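Local coordinates for protein endoglucanase (Uncultured bacterium, PDB 3X17) that hydrolyses internal beta-1,4-glucosidic bonds of cellulose as a family 9 glycoside hydrolase with an (alpha/alpha)6 barrel and an N-terminal Ig-like domain, at residues Q193-Y198 with D221-V226; E199-A204 with L549-A554; G229-F234 with A294-K299. All coordinates share one frame; numbering follows the deposited sequence.

Contact 1 of 3, residues Q193-Y198 with D221-V226. With CA (calcium ion), chain D.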
ATOM      1  N   GLN A 193      -8.513   0.966  -2.659  1.00 29.13           N
ATOM      2  CA  GLN A 193      -7.360   1.717  -3.115  1.00 31.03           C
ATOM      3  C   GLN A 193      -6.889   1.311  -4.520  1.00 30.26           C
ATOM      4  O   GLN A 193      -6.532   2.164  -5.323  1.00 31.98           O
ATOM      5  CB  GLN A 193      -6.211   1.685  -2.105  1.00 29.51           C
ATOM      6  CG  GLN A 193      -6.460   2.435  -0.822  1.00 32.02           C
ATOM      7  CD  GLN A 193      -5.339   2.226   0.200  1.00 32.95           C
ATOM      8  OE1 GLN A 193      -4.388   2.998   0.266  1.00 35.99           O
ATOM      9  NE2 GLN A 193      -5.476   1.195   1.024  1.00 32.17           N
ATOM     10  N   LEU A 194      -6.938   0.030  -4.853  1.00 29.30           N
ATOM     11  CA  LEU A 194      -6.688  -0.355  -6.247  1.00 28.88           C
ATOM     12  C   LEU A 194      -7.738   0.267  -7.170  1.00 29.73           C
ATOM     13  O   LEU A 194      -7.425   0.733  -8.274  1.00 29.88           O
ATOM     14  CB  LEU A 194      -6.644  -1.880  -6.410  1.00 27.38           C
ATOM     15  CG  LEU A 194      -5.653  -2.640  -5.511  1.00 29.70           C
ATOM     16  CD1 LEU A 194      -5.794  -4.162  -5.766  1.00 33.65           C
ATOM     17  CD2 LEU A 194      -4.172  -2.211  -5.704  1.00 26.80           C
ATOM     18  N   LEU A 195      -8.974   0.332  -6.697  1.00 27.38           N
ATOM     19  CA  LEU A 195     -10.045   0.859  -7.527  1.00 30.35           C
ATOM     20  C   LEU A 195      -9.765   2.325  -7.839  1.00 30.20           C
ATOM     21  O   LEU A 195      -9.970   2.787  -8.965  1.00 31.67           O
ATOM     22  CB  LEU A 195     -11.403   0.746  -6.817  1.00 29.34           C
ATOM     23  CG  LEU A 195     -12.154  -0.582  -6.974  1.00 33.04           C
ATOM     24  CD1 LEU A 195     -13.352  -0.570  -6.032  1.00 22.63           C
ATOM     25  CD2 LEU A 195     -12.627  -0.813  -8.417  1.00 29.12           C
ATOM     26  N   LYS A 196      -9.288   3.051  -6.833  1.00 30.61           N
ATOM     27  CA  LYS A 196      -9.040   4.487  -6.964  1.00 30.50           C
ATOM     28  C   LYS A 196      -7.853   4.734  -7.875  1.00 29.99           C
ATOM     29  O   LYS A 196      -7.826   5.720  -8.602  1.00 31.11           O
ATOM     30  CB  LYS A 196      -8.758   5.074  -5.574  1.00 31.22           C
ATOM     31  CG  LYS A 196      -8.990   6.547  -5.462  1.00 36.75           C
ATOM     32  CD  LYS A 196     -10.418   6.925  -5.862  1.00 37.90           C
ATOM     33  CE  LYS A 196     -10.426   8.382  -6.331  1.00 33.73           C
ATOM     34  NZ  LYS A 196     -11.726   8.696  -7.009  1.00 35.11           N
ATOM     35  N   ALA A 197      -6.815   3.902  -7.743  1.00 29.98           N
ATOM     36  CA  ALA A 197      -5.708   3.924  -8.685  1.00 30.24           C
ATOM     37  C   ALA A 197      -6.236   3.827 -10.120  1.00 31.77           C
ATOM     38  O   ALA A 197      -5.758   4.534 -11.012  1.00 31.97           O
ATOM     39  CB  ALA A 197      -4.739   2.781  -8.412  1.00 30.15           C
ATOM     40  N   TYR A 198      -7.111   2.861 -10.361  1.00 29.89           N
ATOM     41  CA  TYR A 198      -7.604   2.667 -11.697  1.00 32.93           C
ATOM     42  C   TYR A 198      -8.453   3.847 -12.138  1.00 31.64           C
ATOM     43  O   TYR A 198      -8.285   4.353 -13.232  1.00 33.56           O
ATOM     44  CB  TYR A 198      -8.402   1.375 -11.858  1.00 32.22           C
ATOM     45  CG  TYR A 198      -9.091   1.333 -13.219  1.00 34.36           C
ATOM     46  CD1 TYR A 198      -8.379   0.957 -14.371  1.00 35.44           C
ATOM     47  CD2 TYR A 198     -10.377   1.838 -13.380  1.00 33.94           C
ATOM     48  CE1 TYR A 198      -8.984   0.964 -15.622  1.00 35.59           C
ATOM     49  CE2 TYR A 198     -10.969   1.912 -14.643  1.00 39.08           C
ATOM     50  CZ  TYR A 198     -10.266   1.480 -15.748  1.00 35.63           C
ATOM     51  OH  TYR A 198     -10.862   1.535 -16.965  1.00 41.26           O
ATOM     52  N   ASP A 221      -7.112  -5.643 -16.262  1.00 31.84           N
ATOM     53  CA  ASP A 221      -6.733  -6.732 -15.374  1.00 31.42           C
ATOM     54  C   ASP A 221      -6.773  -6.294 -13.914  1.00 32.50           C
ATOM     55  O   ASP A 221      -7.084  -7.089 -13.047  1.00 34.77           O
ATOM     56  CB  ASP A 221      -5.325  -7.242 -15.722  1.00 32.12           C
ATOM     57  CG  ASP A 221      -5.328  -8.152 -16.927  1.00 33.07           C
ATOM     58  OD1 ASP A 221      -6.409  -8.320 -17.516  1.00 28.68           O
ATOM     59  OD2 ASP A 221      -4.256  -8.653 -17.313  1.00 33.06           O
ATOM     60  N   ILE A 222      -6.394  -5.050 -13.636  1.00 34.30           N
ATOM     61  CA  ILE A 222      -6.418  -4.550 -12.254  1.00 32.41           C
ATOM     62  C   ILE A 222      -7.836  -4.683 -11.702  1.00 31.78           C
ATOM     63  O   ILE A 222      -8.016  -5.044 -10.546  1.00 30.60           O
ATOM     64  CB  ILE A 222      -5.939  -3.067 -12.126  1.00 31.35           C
ATOM     65  CG1 ILE A 222      -5.806  -2.654 -10.633  1.00 32.54           C
ATOM     66  CG2 ILE A 222      -6.930  -2.138 -12.788  1.00 30.20           C
ATOM     67  CD1 ILE A 222      -4.776  -3.457  -9.850  1.00 30.66           C
ATOM     68  N   LEU A 223      -8.842  -4.532 -12.568  1.00 32.44           N
ATOM     69  CA  LEU A 223     -10.246  -4.707 -12.156  1.00 30.90           C
ATOM     70  C   LEU A 223     -10.645  -6.173 -11.991  1.00 30.17           C
ATOM     71  O   LEU A 223     -11.346  -6.518 -11.057  1.00 31.82           O
ATOM     72  CB  LEU A 223     -11.216  -4.002 -13.119  1.00 32.90           C
ATOM     73  CG  LEU A 223     -11.022  -2.481 -13.228  1.00 34.69           C
ATOM     74  CD1 LEU A 223     -12.112  -1.859 -14.078  1.00 30.83           C
ATOM     75  CD2 LEU A 223     -10.952  -1.845 -11.848  1.00 27.71           C
ATOM     76  N   ASP A 224     -10.110  -7.052 -12.824  1.00 30.21           N
ATOM     77  CA  ASP A 224     -10.233  -8.478 -12.554  1.00 32.28           C
ATOM     78  C   ASP A 224      -9.634  -8.833 -11.201  1.00 32.82           C
ATOM     79  O   ASP A 224     -10.215  -9.618 -10.459  1.00 32.89           O
ATOM     80  CB  ASP A 224      -9.591  -9.313 -13.651  1.00 31.47           C
ATOM     81  CG  ASP A 224     -10.318  -9.175 -14.975  1.00 39.21           C
ATOM     82  OD1 ASP A 224     -11.574  -9.258 -14.999  1.00 31.46           O
ATOM     83  OD2 ASP A 224      -9.634  -8.850 -15.960  1.00 37.66           O
ATOM     84  N   GLU A 225      -8.477  -8.262 -10.866  1.00 32.05           N
ATOM     85  CA  GLU A 225      -7.878  -8.615  -9.580  1.00 30.25           C
ATOM     86  C   GLU A 225      -8.779  -8.132  -8.445  1.00 30.84           C
ATOM     87  O   GLU A 225      -9.072  -8.887  -7.516  1.00 31.04           O
ATOM     88  CB  GLU A 225      -6.479  -8.036  -9.406  1.00 29.44           C
ATOM     89  CG  GLU A 225      -5.751  -8.652  -8.184  1.00 30.59           C
ATOM     90  CD  GLU A 225      -5.480 -10.150  -8.387  1.00 30.03           C
ATOM     91  OE1 GLU A 225      -5.072 -10.522  -9.515  1.00 28.47           O
ATOM     92  OE2 GLU A 225      -5.749 -10.944  -7.457  1.00 27.92           O
ATOM     93  N   VAL A 226      -9.125  -6.848  -8.479  1.00 28.48           N
ATOM     94  CA  VAL A 226     -10.059  -6.278  -7.522  1.00 29.88           C
ATOM     95  C   VAL A 226     -11.293  -7.157  -7.375  1.00 30.69           C
ATOM     96  O   VAL A 226     -11.798  -7.341  -6.274  1.00 31.70           O
ATOM     97  CB  VAL A 226     -10.503  -4.860  -7.932  1.00 30.08           C
ATOM     98  CG1 VAL A 226     -11.783  -4.469  -7.198  1.00 26.63           C
ATOM     99  CG2 VAL A 226      -9.368  -3.846  -7.659  1.00 29.43           C
TER
HETATM  100 CA    CA D 602      -8.829  -8.647 -18.266  1.00 56.75          CA
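Leu194 and Val226 mark the nearest backbone approach of two almost antiparallel helical segments, 193-198 and 221-226, whose axes come within 9.8 Å at 163°. Between them Val226 divides its two methyls among neighbouring leucines. CG2 reaches 3.6 Å from Leu194 CB, the two side chains sliding past each other in opposite directions, while CG1 sits 3.9 Å from Leu195 CG, where the side chains meet at about a right angle. Leu223 continues the row: its CD2 meets Leu195 CD2 at 4.0 Å and also presses on Tyr198 CG. The other methyl, CD1, lies over one face of the Tyr198 ring, displaced toward the rim, 4.1 Å from the ring centroid and 15° off the normal, a CH-pi contact. Tyr198 holds CG anti to the backbone N (chi1 171°), which places CG where Leu223 CD2 and Ile222 CG2 both touch it. Ile222 CG2 approaches Tyr198 CD1 at 3.8 Å, and Ile222 CD1 lies near Leu194 CB. The other side of helix 221-235 carries charge: Asp221 OD1 and Asp224 OD2 bind a calcium ion, the latter at 2.5 Å, in a site completed by Asp207, Glu214, Asn217 and Val219. Both aspartates stand in the first turn of the helix. Helices 115-130, 272-288 and 543-558 pack around the pair within the (alpha/alpha)6 barrel. No hydrogen bond crosses between the two segments, so van der Waals packing and the CH-pi contact hold them together; the calcium ion, binding the start of helix 221-235 to the preceding loop, probably helps fix the placement of Ile222 and Leu223 against helix 184-200.

Contact 2 of 3, residues E199-A204 with L549-A554; sequences ELYPQA and LVFVAA
Tyr201 turns the edge of its ring toward the face of Phe551 in a T-shaped (edge-to-face) pair, with centroids 5.5 Å apart and planes at 64°. Tyr201 CE2 is the atom that comes down on the phenyl ring, toward its rim, 4.0 Å from Phe551 CZ. Leu200 approaches the same phenyl ring differently: its CD1 lies near the ring plane, at the edge, 3.8 Å from CZ of Phe551. With CG anti to its backbone N (chi1 -174°), Phe551 sends its ring toward this leucine methyl. Within the (alpha/alpha)6 barrel, this joins the end of helix 184-200, where Tyr201 is the first residue to leave helical torsions, to helix 543-558 near the C-terminus. The tyrosine ring is itself sandwiched. Leu200 CB lies over the centre of one face, and the carbonyl carbon of Ala554 covers the opposite face nearer the rim, with Ala554 CB 3.9 Å from Tyr201 CD2. The phenol oxygen hydrogen-bonds to ND1 of His555, whose ring stands roughly perpendicular to that of Tyr201. An alanine at Tyr201 would probably open a gap between Leu200 and Ala554, leaving the Phe551 face without its edge partner and His555 ND1 without its hydroxyl mate. Just beyond, Ala204 CB packs 4.1 Å from Ala554 O, a carbonyl that also receives a hydrogen bond from Ser558 OG.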
ATOM      1  N   GLU A 199      -9.328   4.311 -11.259  1.00 32.28           N
ATOM      2  CA  GLU A 199     -10.227   5.419 -11.563  1.00 30.61           C
ATOM      3  C   GLU A 199      -9.476   6.697 -11.956  1.00 32.46           C
ATOM      4  O   GLU A 199      -9.872   7.395 -12.869  1.00 33.53           O
ATOM      5  CB  GLU A 199     -11.113   5.714 -10.346  1.00 31.26           C
ATOM      6  CG  GLU A 199     -12.259   6.675 -10.636  1.00 32.13           C
ATOM      7  CD  GLU A 199     -13.298   6.653  -9.545  1.00 33.33           C
ATOM      8  OE1 GLU A 199     -12.919   6.679  -8.347  1.00 33.57           O
ATOM      9  OE2 GLU A 199     -14.504   6.636  -9.877  1.00 35.76           O
ATOM     10  N   LEU A 200      -8.433   7.029 -11.212  1.00 32.38           N
ATOM     11  CA  LEU A 200      -7.647   8.224 -11.478  1.00 32.96           C
ATOM     12  C   LEU A 200      -6.644   8.023 -12.614  1.00 31.73           C
ATOM     13  O   LEU A 200      -6.400   8.946 -13.366  1.00 31.31           O
ATOM     14  CB  LEU A 200      -6.929   8.716 -10.201  1.00 33.44           C
ATOM     15  CG  LEU A 200      -7.869   9.424  -9.225  1.00 38.99           C
ATOM     16  CD1 LEU A 200      -7.158   9.734  -7.887  1.00 39.87           C
ATOM     17  CD2 LEU A 200      -8.482  10.709  -9.892  1.00 38.32           C
ATOM     18  N   TYR A 201      -6.160   6.803 -12.812  1.00 30.03           N
ATOM     19  CA  TYR A 201      -5.127   6.568 -13.827  1.00 29.40           C
ATOM     20  C   TYR A 201      -5.446   5.409 -14.774  1.00 29.93           C
ATOM     21  O   TYR A 201      -4.633   4.505 -14.946  1.00 32.33           O
ATOM     22  CB  TYR A 201      -3.775   6.333 -13.143  1.00 29.92           C
ATOM     23  CG  TYR A 201      -3.460   7.357 -12.056  1.00 30.89           C
ATOM     24  CD1 TYR A 201      -3.224   8.683 -12.375  1.00 33.99           C
ATOM     25  CD2 TYR A 201      -3.416   6.993 -10.716  1.00 31.86           C
ATOM     26  CE1 TYR A 201      -2.955   9.621 -11.388  1.00 37.85           C
ATOM     27  CE2 TYR A 201      -3.114   7.905  -9.730  1.00 29.12           C
ATOM     28  CZ  TYR A 201      -2.900   9.218 -10.062  1.00 36.79           C
ATOM     29  OH  TYR A 201      -2.599  10.127  -9.079  1.00 34.27           O
ATOM     30  N   PRO A 202      -6.620   5.443 -15.415  1.00 31.59           N
ATOM     31  CA  PRO A 202      -7.095   4.318 -16.238  1.00 33.75           C
ATOM     32  C   PRO A 202      -6.148   4.001 -17.391  1.00 37.28           C
ATOM     33  O   PRO A 202      -6.092   2.852 -17.863  1.00 37.24           O
ATOM     34  CB  PRO A 202      -8.456   4.805 -16.778  1.00 34.50           C
ATOM     35  CG  PRO A 202      -8.399   6.323 -16.705  1.00 35.00           C
ATOM     36  CD  PRO A 202      -7.508   6.621 -15.479  1.00 30.36           C
ATOM     37  N   GLN A 203      -5.379   5.001 -17.826  1.00 36.93           N
ATOM     38  CA  GLN A 203      -4.491   4.817 -18.975  1.00 39.85           C
ATOM     39  C   GLN A 203      -3.238   4.001 -18.594  1.00 38.69           C
ATOM     40  O   GLN A 203      -2.606   3.381 -19.459  1.00 36.55           O
ATOM     41  CB  GLN A 203      -4.130   6.168 -19.641  1.00 41.17           C
ATOM     42  CG  GLN A 203      -3.344   7.154 -18.756  1.00 48.62           C
ATOM     43  CD  GLN A 203      -4.183   7.787 -17.620  1.00 52.90           C
ATOM     44  OE1 GLN A 203      -5.318   7.388 -17.365  1.00 54.42           O
ATOM     45  NE2 GLN A 203      -3.621   8.793 -16.960  1.00 55.34           N
ATOM     46  N   ALA A 204      -2.977   3.866 -17.290  1.00 37.42           N
ATOM     47  CA  ALA A 204      -1.918   2.945 -16.851  1.00 36.32           C
ATOM     48  C   ALA A 204      -2.352   1.468 -16.793  1.00 34.82           C
ATOM     49  O   ALA A 204      -1.528   0.581 -16.655  1.00 33.02           O
ATOM     50  CB  ALA A 204      -1.315   3.395 -15.538  1.00 37.09           C
ATOM     51  N   LEU A 549       1.171   1.551  -2.797  1.00 29.17           N
ATOM     52  CA  LEU A 549       2.255   1.396  -3.762  1.00 30.50           C
ATOM     53  C   LEU A 549       1.732   1.363  -5.205  1.00 31.58           C
ATOM     54  O   LEU A 549       2.269   2.035  -6.080  1.00 33.49           O
ATOM     55  CB  LEU A 549       3.135   0.163  -3.456  1.00 29.63           C
ATOM     56  CG  LEU A 549       4.226  -0.170  -4.482  1.00 29.97           C
ATOM     57  CD1 LEU A 549       5.202   1.008  -4.722  1.00 27.68           C
ATOM     58  CD2 LEU A 549       4.995  -1.471  -4.128  1.00 24.80           C
ATOM     59  N   VAL A 550       0.743   0.535  -5.465  1.00 28.99           N
ATOM     60  CA  VAL A 550       0.115   0.505  -6.779  1.00 31.48           C
ATOM     61  C   VAL A 550      -0.466   1.891  -7.123  1.00 34.28           C
ATOM     62  O   VAL A 550      -0.311   2.349  -8.245  1.00 32.68           O
ATOM     63  CB  VAL A 550      -1.026  -0.556  -6.857  1.00 31.51           C
ATOM     64  CG1 VAL A 550      -1.936  -0.314  -8.093  1.00 28.87           C
ATOM     65  CG2 VAL A 550      -0.439  -1.966  -6.902  1.00 31.11           C
ATOM     66  N   PHE A 551      -1.070   2.580  -6.142  1.00 35.06           N
ATOM     67  CA  PHE A 551      -1.591   3.937  -6.389  1.00 34.12           C
ATOM     68  C   PHE A 551      -0.522   4.945  -6.814  1.00 31.90           C
ATOM     69  O   PHE A 551      -0.628   5.579  -7.881  1.00 31.04           O
ATOM     70  CB  PHE A 551      -2.391   4.467  -5.195  1.00 35.03           C
ATOM     71  CG  PHE A 551      -3.060   5.806  -5.458  1.00 34.89           C
ATOM     72  CD1 PHE A 551      -2.379   6.996  -5.246  1.00 32.47           C
ATOM     73  CD2 PHE A 551      -4.356   5.865  -5.952  1.00 37.76           C
ATOM     74  CE1 PHE A 551      -2.987   8.220  -5.485  1.00 35.66           C
ATOM     75  CE2 PHE A 551      -4.962   7.080  -6.207  1.00 36.88           C
ATOM     76  CZ  PHE A 551      -4.281   8.262  -5.957  1.00 41.90           C
ATOM     77  N   VAL A 552       0.545   5.042  -6.030  1.00 29.60           N
ATOM     78  CA  VAL A 552       1.550   6.056  -6.299  1.00 31.15           C
ATOM     79  C   VAL A 552       2.332   5.722  -7.568  1.00 31.50           C
ATOM     80  O   VAL A 552       2.559   6.593  -8.414  1.00 31.26           O
ATOM     81  CB  VAL A 552       2.477   6.322  -5.079  1.00 31.33           C
ATOM     82  CG1 VAL A 552       3.460   7.435  -5.396  1.00 29.80           C
ATOM     83  CG2 VAL A 552       1.642   6.736  -3.881  1.00 28.79           C
ATOM     84  N   ALA A 553       2.562   4.428  -7.786  1.00 29.32           N
ATOM     85  CA  ALA A 553       3.280   3.975  -8.955  1.00 30.06           C
ATOM     86  C   ALA A 553       2.453   4.283 -10.207  1.00 31.71           C
ATOM     87  O   ALA A 553       3.010   4.691 -11.254  1.00 29.24           O
ATOM     88  CB  ALA A 553       3.569   2.488  -8.859  1.00 32.29           C
ATOM     89  N   ALA A 554       1.139   4.086 -10.106  1.00 28.73           N
ATOM     90  CA  ALA A 554       0.266   4.331 -11.258  1.00 31.59           C
ATOM     91  C   ALA A 554       0.267   5.820 -11.668  1.00 32.25           C
ATOM     92  O   ALA A 554       0.263   6.140 -12.856  1.00 33.65           O
ATOM     93  CB  ALA A 554      -1.149   3.847 -10.982  1.00 29.41           C
TER

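Contact 3 of 3, residues G229-F234 with A294-K299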
ATOM      1  N   GLY A 229     -10.974  -9.998  -5.081  1.00 31.02           N
ATOM      2  CA  GLY A 229     -11.051  -9.654  -3.662  1.00 29.91           C
ATOM      3  C   GLY A 229     -12.485  -9.404  -3.252  1.00 29.92           C
ATOM      4  O   GLY A 229     -12.924  -9.843  -2.196  1.00 30.84           O
ATOM      5  N   LEU A 230     -13.231  -8.708  -4.106  1.00 30.11           N
ATOM      6  CA  LEU A 230     -14.590  -8.303  -3.765  1.00 30.57           C
ATOM      7  C   LEU A 230     -15.551  -9.491  -3.733  1.00 32.00           C
ATOM      8  O   LEU A 230     -16.512  -9.506  -2.940  1.00 29.32           O
ATOM      9  CB  LEU A 230     -15.096  -7.276  -4.767  1.00 29.73           C
ATOM     10  CG  LEU A 230     -14.310  -5.954  -4.774  1.00 33.62           C
ATOM     11  CD1 LEU A 230     -14.982  -5.047  -5.773  1.00 29.22           C
ATOM     12  CD2 LEU A 230     -14.376  -5.354  -3.364  1.00 32.24           C
ATOM     13  N   GLU A 231     -15.315 -10.458  -4.625  1.00 30.85           N
ATOM     14  CA  GLU A 231     -16.127 -11.684  -4.658  1.00 31.83           C
ATOM     15  C   GLU A 231     -15.974 -12.534  -3.397  1.00 31.57           C
ATOM     16  O   GLU A 231     -16.946 -13.126  -2.902  1.00 33.11           O
ATOM     17  CB  GLU A 231     -15.843 -12.479  -5.929  1.00 32.12           C
ATOM     18  CG  GLU A 231     -16.506 -11.800  -7.122  1.00 38.82           C
ATOM     19  CD  GLU A 231     -16.411 -12.569  -8.436  1.00 50.12           C
ATOM     20  OE1 GLU A 231     -15.389 -13.258  -8.659  1.00 51.20           O
ATOM     21  OE2 GLU A 231     -17.318 -12.385  -9.296  1.00 48.01           O
ATOM     22  N   TRP A 232     -14.790 -12.476  -2.809  1.00 30.09           N
ATOM     23  CA  TRP A 232     -14.582 -13.038  -1.485  1.00 30.98           C
ATOM     24  C   TRP A 232     -15.317 -12.310  -0.382  1.00 29.99           C
ATOM     25  O   TRP A 232     -15.942 -12.940   0.461  1.00 30.21           O
ATOM     26  CB  TRP A 232     -13.103 -13.129  -1.152  1.00 29.42           C
ATOM     27  CG  TRP A 232     -12.922 -13.781   0.149  1.00 33.37           C
ATOM     28  CD1 TRP A 232     -13.222 -15.079   0.462  1.00 31.27           C
ATOM     29  CD2 TRP A 232     -12.531 -13.153   1.377  1.00 35.85           C
ATOM     30  NE1 TRP A 232     -12.968 -15.313   1.789  1.00 32.48           N
ATOM     31  CE2 TRP A 232     -12.597 -14.139   2.386  1.00 32.12           C
ATOM     32  CE3 TRP A 232     -12.054 -11.883   1.706  1.00 33.52           C
ATOM     33  CZ2 TRP A 232     -12.241 -13.883   3.697  1.00 29.66           C
ATOM     34  CZ3 TRP A 232     -11.706 -11.626   3.027  1.00 35.24           C
ATOM     35  CH2 TRP A 232     -11.821 -12.619   4.004  1.00 34.28           C
ATOM     36  N   LEU A 233     -15.288 -10.975  -0.404  1.00 31.21           N
ATOM     37  CA  LEU A 233     -16.190 -10.180   0.434  1.00 31.00           C
ATOM     38  C   LEU A 233     -17.673 -10.595   0.369  1.00 30.68           C
ATOM     39  O   LEU A 233     -18.344 -10.638   1.409  1.00 29.78           O
ATOM     40  CB  LEU A 233     -16.046  -8.669   0.149  1.00 30.46           C
ATOM     41  CG  LEU A 233     -14.690  -8.000   0.429  1.00 37.03           C
ATOM     42  CD1 LEU A 233     -14.815  -6.453   0.392  1.00 32.04           C
ATOM     43  CD2 LEU A 233     -14.052  -8.477   1.786  1.00 34.70           C
ATOM     44  N   PHE A 234     -18.212 -10.820  -0.838  1.00 31.12           N
ATOM     45  CA  PHE A 234     -19.574 -11.335  -0.958  1.00 30.42           C
ATOM     46  C   PHE A 234     -19.763 -12.599  -0.092  1.00 31.95           C
ATOM     47  O   PHE A 234     -20.764 -12.724   0.616  1.00 31.91           O
ATOM     48  CB  PHE A 234     -19.956 -11.659  -2.420  1.00 31.20           C
ATOM     49  CG  PHE A 234     -20.040 -10.450  -3.321  1.00 32.96           C
ATOM     50  CD1 PHE A 234     -20.583  -9.243  -2.867  1.00 30.36           C
ATOM     51  CD2 PHE A 234     -19.656 -10.552  -4.658  1.00 33.62           C
ATOM     52  CE1 PHE A 234     -20.635  -8.127  -3.711  1.00 34.42           C
ATOM     53  CE2 PHE A 234     -19.810  -9.470  -5.537  1.00 32.61           C
ATOM     54  CZ  PHE A 234     -20.278  -8.251  -5.058  1.00 30.27           C
ATOM     55  N   ALA A 294     -21.990  -4.814 -16.189  1.00 42.52           N
ATOM     56  CA  ALA A 294     -23.153  -4.192 -15.559  1.00 43.15           C
ATOM     57  C   ALA A 294     -23.835  -5.109 -14.527  1.00 40.94           C
ATOM     58  O   ALA A 294     -24.327  -4.631 -13.507  1.00 43.56           O
ATOM     59  CB  ALA A 294     -24.168  -3.716 -16.635  1.00 44.33           C
ATOM     60  N   ALA A 295     -23.802  -6.415 -14.767  1.00 37.93           N
ATOM     61  CA  ALA A 295     -24.337  -7.396 -13.818  1.00 37.97           C
ATOM     62  C   ALA A 295     -23.488  -7.447 -12.514  1.00 36.96           C
ATOM     63  O   ALA A 295     -24.013  -7.560 -11.415  1.00 36.76           O
ATOM     64  CB  ALA A 295     -24.370  -8.774 -14.465  1.00 37.68           C
ATOM     65  N   PHE A 296     -22.175  -7.405 -12.650  1.00 35.29           N
ATOM     66  CA  PHE A 296     -21.321  -7.382 -11.473  1.00 35.08           C
ATOM     67  C   PHE A 296     -21.469  -6.070 -10.727  1.00 34.17           C
ATOM     68  O   PHE A 296     -21.555  -6.052  -9.507  1.00 35.26           O
ATOM     69  CB  PHE A 296     -19.857  -7.620 -11.859  1.00 33.44           C
ATOM     70  CG  PHE A 296     -18.923  -7.559 -10.704  1.00 29.68           C
ATOM     71  CD1 PHE A 296     -18.819  -8.634  -9.837  1.00 34.00           C
ATOM     72  CD2 PHE A 296     -18.283  -6.364 -10.377  1.00 30.29           C
ATOM     73  CE1 PHE A 296     -17.974  -8.577  -8.718  1.00 34.31           C
ATOM     74  CE2 PHE A 296     -17.427  -6.293  -9.270  1.00 33.20           C
ATOM     75  CZ  PHE A 296     -17.297  -7.402  -8.423  1.00 35.63           C
ATOM     76  N   ALA A 297     -21.492  -4.968 -11.472  1.00 35.07           N
ATOM     77  CA  ALA A 297     -21.871  -3.667 -10.931  1.00 36.36           C
ATOM     78  C   ALA A 297     -23.122  -3.670 -10.048  1.00 36.66           C
ATOM     79  O   ALA A 297     -23.086  -3.130  -8.948  1.00 38.18           O
ATOM     80  CB  ALA A 297     -22.027  -2.636 -12.055  1.00 37.67           C
ATOM     81  N   ARG A 298     -24.243  -4.167 -10.572  1.00 37.23           N
ATOM     82  CA  ARG A 298     -25.500  -4.293  -9.804  1.00 38.17           C
ATOM     83  C   ARG A 298     -25.313  -5.092  -8.535  1.00 36.84           C
ATOM     84  O   ARG A 298     -25.946  -4.813  -7.508  1.00 39.91           O
ATOM     85  CB  ARG A 298     -26.589  -5.018 -10.626  1.00 39.59           C
ATOM     86  CG  ARG A 298     -27.244  -4.144 -11.687  1.00 48.33           C
ATOM     87  CD  ARG A 298     -28.250  -4.946 -12.521  1.00 52.87           C
ATOM     88  NE  ARG A 298     -28.351  -4.355 -13.843  1.00 59.15           N
ATOM     89  CZ  ARG A 298     -27.880  -4.912 -14.950  1.00 60.48           C
ATOM     90  NH1 ARG A 298     -27.420  -6.154 -14.931  1.00 57.25           N
ATOM     91  NH2 ARG A 298     -27.952  -4.247 -16.090  1.00 67.01           N
ATOM     92  N   LYS A 299     -24.617  -6.211  -8.666  1.00 35.34           N
ATOM     93  CA  LYS A 299     -24.476  -7.121  -7.553  1.00 34.93           C
ATOM     94  C   LYS A 299     -23.671  -6.425  -6.459  1.00 34.87           C
ATOM     95  O   LYS A 299     -24.002  -6.531  -5.271  1.00 33.10           O
ATOM     96  CB  LYS A 299     -23.781  -8.416  -7.995  1.00 36.26           C
ATOM     97  CG  LYS A 299     -23.582  -9.461  -6.867  1.00 35.15           C
ATOM     98  CD  LYS A 299     -22.676 -10.586  -7.383  1.00 42.94           C
ATOM     99  CE  LYS A 299     -22.882 -11.881  -6.623  1.00 44.49           C
ATOM    100  NZ  LYS A 299     -21.765 -12.847  -6.900  1.00 46.36           N
TER
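Phe234 and Phe296 bridge two helices of the (alpha/alpha)6 barrel, 221-235 and 294-312, whose segments 229-234 and 294-299 run at 44° with axes 12.3 Å apart. At this spacing long side chains make the contact. Phe296 keeps CG anti to its backbone N (chi1 178°), and its ring extends toward helix 221-235. There its CE1 lies at the edge of the Phe234 ring, close to that ring's plane, 3.8 Å from Phe234 CE2. The same Phe296 atom meets Glu231 CG at 3.9 Å, and Leu230 CD1 comes to the ring edge at CZ. From the exposed side, the extended chain of Lys299 passes Phe234, with its CD 3.6 Å from Phe234 CE2 and its NZ 3.8 Å from Phe234 CD2. Within segment 229-234, Leu230 O lies over one face of the Phe234 ring. Other groups complete the surroundings: Arg227 makes a cation-pi contact with Phe296, and Trp282 of helix 272-288 stacks on Phe234. Glu231 OE2 and Lys299 NZ are 5.1 Å apart, too far for contact, though their opposite charges may attract weakly; Arg227 gives the carboxylate a long, weak ion pair. The join is thus chiefly apolar, with the methylenes of the exposed Lys299 packed on the Phe234 ring and its ammonium nitrogen also close to that ring.

In the fold
Contacts 1 and 2 share helix 184-200, their centres 9 Å apart, and they touch: Ala197 CA packs 3.6 Å from Phe551 CD2, and Leu194 CD2 3.7 Å from Val550 CB. Contact 3 uses the later part of helix 221-235, whose beginning serves contact 1; those two centres lie 13 Å apart, and apart from adjoining in sequence the two do not touch. Contacts 2 and 3 are separate, about 12 Å between nearest atoms. The calcium ion bound by Asp221 and Asp224 of contact 1 lies about 13 Å from the Glu231 side chain of contact 3. Residues of the zinc site and of the second calcium site take part in none of the three.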